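Long-range contact in RNA-binding protein, putative (Trypanosoma brucei, PDB 6E4O), which binds and remodels RNA through its RNA recognition motif, the domain described here, as part of a kinetoplastid RNA-editing protein: residues V6-T15 against L63-R71. Residues are numbered along the deposited sequence; the frame is centred on the assembly and turned at random.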
loop_
_atom_site.group_PDB
_atom_site.type_symbol
_atom_site.label_atom_id
_atom_site.label_comp_id
_atom_site.label_asym_id
_atom_site.label_seq_id
_atom_site.Cartn_x
_atom_site.Cartn_y
_atom_site.Cartn_z
ATOM N N VAL A 6 3.589 -0.619 6.041
ATOM C CA VAL A 6 2.494 0.327 5.850
ATOM C C VAL A 6 1.160 -0.418 5.888
ATOM O O VAL A 6 0.996 -1.436 5.220
ATOM C CB VAL A 6 2.623 1.086 4.502
ATOM C CG1 VAL A 6 1.371 1.935 4.231
ATOM C CG2 VAL A 6 3.885 1.956 4.485
ATOM N N GLN A 7 0.205 0.097 6.660
ATOM C CA GLN A 7 -1.131 -0.492 6.703
ATOM C C GLN A 7 -2.036 0.247 5.736
ATOM O O GLN A 7 -2.166 1.463 5.810
ATOM C CB GLN A 7 -1.710 -0.421 8.116
ATOM C CG GLN A 7 -0.824 -1.115 9.143
ATOM C CD GLN A 7 -1.229 -0.796 10.568
ATOM O OE1 GLN A 7 -2.367 -0.413 10.826
ATOM N NE2 GLN A 7 -0.290 -0.959 11.509
ATOM N N VAL A 8 -2.659 -0.502 4.840
ATOM C CA VAL A 8 -3.498 0.080 3.788
ATOM C C VAL A 8 -4.963 -0.244 4.057
ATOM O O VAL A 8 -5.298 -1.380 4.387
ATOM C CB VAL A 8 -3.099 -0.485 2.422
ATOM C CG1 VAL A 8 -3.928 0.175 1.293
ATOM C CG2 VAL A 8 -1.617 -0.262 2.185
ATOM N N SER A 9 -5.830 0.758 3.933
ATOM C CA SER A 9 -7.271 0.549 4.034
ATOM C C SER A 9 -7.950 1.233 2.850
ATOM O O SER A 9 -7.328 2.037 2.162
ATOM C CB SER A 9 -7.820 1.105 5.343
ATOM O OG SER A 9 -7.121 0.551 6.450
ATOM N N GLY A 10 -9.213 0.896 2.613
ATOM C CA GLY A 10 -9.997 1.525 1.559
ATOM C C GLY A 10 -9.944 0.856 0.198
ATOM O O GLY A 10 -10.486 1.390 -0.769
ATOM N N LEU A 11 -9.317 -0.314 0.106
ATOM C CA LEU A 11 -9.229 -1.000 -1.182
ATOM C C LEU A 11 -10.612 -1.311 -1.750
ATOM O O LEU A 11 -11.548 -1.603 -1.010
ATOM C CB LEU A 11 -8.452 -2.313 -1.051
ATOM C CG LEU A 11 -6.986 -2.279 -0.630
ATOM C CD1 LEU A 11 -6.552 -3.688 -0.281
ATOM C CD2 LEU A 11 -6.113 -1.699 -1.734
ATOM N N SER A 12 -10.733 -1.284 -3.070
ATOM C CA SER A 12 -11.963 -1.744 -3.709
ATOM C C SER A 12 -12.119 -3.254 -3.525
ATOM O O SER A 12 -11.138 -3.973 -3.314
ATOM C CB SER A 12 -11.998 -1.363 -5.193
ATOM O OG SER A 12 -11.466 -2.396 -6.000
ATOM N N ASP A 13 -13.361 -3.722 -3.584
ATOM C CA ASP A 13 -13.665 -5.142 -3.459
ATOM C C ASP A 13 -12.875 -5.993 -4.442
ATOM O O ASP A 13 -12.601 -7.162 -4.181
ATOM C CB ASP A 13 -15.158 -5.398 -3.698
ATOM C CG ASP A 13 -16.029 -4.858 -2.588
ATOM O OD1 ASP A 13 -15.496 -4.556 -1.510
ATOM O OD2 ASP A 13 -17.255 -4.744 -2.791
ATOM N N GLU A 14 -12.541 -5.407 -5.586
ATOM C CA GLU A 14 -11.932 -6.153 -6.675
ATOM C C GLU A 14 -10.412 -6.117 -6.638
ATOM O O GLU A 14 -9.755 -6.787 -7.430
ATOM C CB GLU A 14 -12.407 -5.602 -8.022
ATOM C CG GLU A 14 -13.892 -5.815 -8.309
ATOM C CD GLU A 14 -14.780 -4.837 -7.560
ATOM O OE1 GLU A 14 -15.972 -5.154 -7.358
ATOM O OE2 GLU A 14 -14.288 -3.748 -7.183
ATOM N N THR A 15 -9.840 -5.329 -5.734
ATOM C CA THR A 15 -8.397 -5.126 -5.782
ATOM C C THR A 15 -7.644 -6.257 -5.106
ATOM O O THR A 15 -7.930 -6.605 -3.964
ATOM C CB THR A 15 -7.988 -3.768 -5.191
ATOM O OG1 THR A 15 -8.573 -2.730 -5.987
ATOM C CG2 THR A 15 -6.467 -3.620 -5.201
ATOM N N LEU A 63 -7.090 3.954 -6.324
ATOM C CA LEU A 63 -6.697 2.723 -7.000
ATOM C C LEU A 63 -7.947 1.941 -7.372
ATOM O O LEU A 63 -8.768 1.602 -6.510
ATOM C CB LEU A 63 -5.783 1.875 -6.106
ATOM C CG LEU A 63 -5.374 0.496 -6.656
ATOM C CD1 LEU A 63 -4.708 0.598 -8.013
ATOM C CD2 LEU A 63 -4.464 -0.223 -5.665
ATOM N N GLU A 64 -8.106 1.671 -8.663
ATOM C CA GLU A 64 -9.293 0.974 -9.139
ATOM C C GLU A 64 -10.562 1.601 -8.573
ATOM O O GLU A 64 -11.481 0.897 -8.127
ATOM C CB GLU A 64 -9.221 -0.513 -8.794
ATOM C CG GLU A 64 -8.006 -1.201 -9.399
ATOM C CD GLU A 64 -8.161 -2.714 -9.492
ATOM O OE1 GLU A 64 -8.427 -3.365 -8.458
ATOM O OE2 GLU A 64 -8.008 -3.255 -10.606
ATOM N N GLY A 65 -10.586 2.934 -8.582
ATOM C CA GLY A 65 -11.774 3.699 -8.252
ATOM C C GLY A 65 -12.011 3.913 -6.773
ATOM O O GLY A 65 -13.019 4.507 -6.398
ATOM N N ALA A 66 -11.088 3.436 -5.934
ATOM C CA ALA A 66 -11.221 3.561 -4.485
ATOM C C ALA A 66 -10.065 4.357 -3.887
ATOM O O ALA A 66 -8.909 4.138 -4.244
ATOM C CB ALA A 66 -11.280 2.173 -3.841
ATOM N N THR A 67 -10.382 5.259 -2.959
ATOM C CA THR A 67 -9.371 6.079 -2.297
ATOM C C THR A 67 -8.741 5.312 -1.149
ATOM O O THR A 67 -9.447 4.809 -0.272
ATOM C CB THR A 67 -9.984 7.354 -1.721
ATOM O OG1 THR A 67 -10.551 8.118 -2.786
ATOM C CG2 THR A 67 -8.927 8.182 -1.006
ATOM N N LEU A 68 -7.415 5.242 -1.142
ATOM C CA LEU A 68 -6.705 4.469 -0.121
ATOM C C LEU A 68 -6.283 5.340 1.046
ATOM O O LEU A 68 -5.921 6.501 0.864
ATOM C CB LEU A 68 -5.465 3.807 -0.716
ATOM C CG LEU A 68 -5.638 2.959 -1.974
ATOM C CD1 LEU A 68 -4.302 2.379 -2.365
ATOM C CD2 LEU A 68 -6.666 1.866 -1.765
ATOM N N PHE A 69 -6.309 4.754 2.242
ATOM C CA PHE A 69 -5.803 5.400 3.440
ATOM C C PHE A 69 -4.574 4.611 3.880
ATOM O O PHE A 69 -4.639 3.386 3.993
ATOM C CB PHE A 69 -6.872 5.399 4.536
ATOM C CG PHE A 69 -6.405 5.971 5.844
ATOM C CD1 PHE A 69 -6.696 7.281 6.186
ATOM C CD2 PHE A 69 -5.677 5.196 6.735
ATOM C CE1 PHE A 69 -6.271 7.818 7.394
ATOM C CE2 PHE A 69 -5.249 5.729 7.947
ATOM C CZ PHE A 69 -5.545 7.034 8.276
ATOM N N LEU A 70 -3.462 5.310 4.114
ATOM C CA LEU A 70 -2.198 4.670 4.496
ATOM C C LEU A 70 -1.768 5.114 5.876
ATOM O O LEU A 70 -1.871 6.292 6.210
ATOM C CB LEU A 70 -1.096 5.074 3.524
ATOM C CG LEU A 70 -1.403 4.866 2.040
ATOM C CD1 LEU A 70 -0.191 5.272 1.227
ATOM C CD2 LEU A 70 -1.764 3.419 1.802
ATOM N N ARG A 71 -1.245 4.181 6.667
ATOM C CA ARG A 71 -0.764 4.522 8.002
ATOM C C ARG A 71 0.453 3.681 8.405
ATOM O O ARG A 71 1.244 4.114 9.267
ATOM C CB ARG A 71 -1.910 4.395 9.027
ATOM C CG ARG A 71 -1.646 3.504 10.215
ATOM C CD ARG A 71 -2.936 2.994 10.839
ATOM N NE ARG A 71 -3.901 4.037 11.180
ATOM C CZ ARG A 71 -5.208 3.811 11.307
ATOM N NH1 ARG A 71 -5.689 2.588 11.096
ATOM N NH2 ARG A 71 -6.042 4.798 11.627
HETATM O O HOH W 1 -4.567 0.412 9.597
HETATM O O HOH W 2 -8.375 -0.368 -4.610
HETATM O O HOH W 3 -12.721 -1.466 -8.696
#
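Val8 and Leu70 face each other as an antiparallel non-hydrogen-bonded pair, their side chains lying alongside and pointing the same way into the buried side of the sheet. Leu70 has CG beside its backbone N (chi1 -52°), which brings CD2 over both methyls of Val8, 3.7 Å from CG2. Further along the same side, Leu68 CD2 meets Leu11 CD2 at 3.6 Å, the two side chains angled across one another; Leu20 and His23 of helix 17-24 back this pair. Ser9 and Phe69 form the next, hydrogen-bonded pair, joined by Ser9 N to Phe69 O and Phe69 N to Ser9 O, both 2.9 Å. Strand 5-9 is the β1 strand of this RRM, flanked by 40-45 on one side and by the β4 strand 66-70 on the other; Ser9 and Phe69 lie on the face turned away from the helices, the one many RRMs use for RNA. Phe69 CE2 lies 3.7 Å above the Arg71 guanidinium plane, offset toward its rim. Gln7 OE1 lies at the edge of that guanidinium, near its plane, but its closest approach is to Arg71 CD, 3.5 Å; the amide and guanidinium planes are 73° apart, and a water bridges OE1 to Arg71 NH1. Beyond the strands, Thr15 OG1 donates to the anti lone pair of Glu64 OE1 at 2.6 Å. A second water joins Thr15 OG1, Ser12 N and Leu63 O, tying the two loops together, while Ala66 CB sits 3.3 Å from Gly10 O.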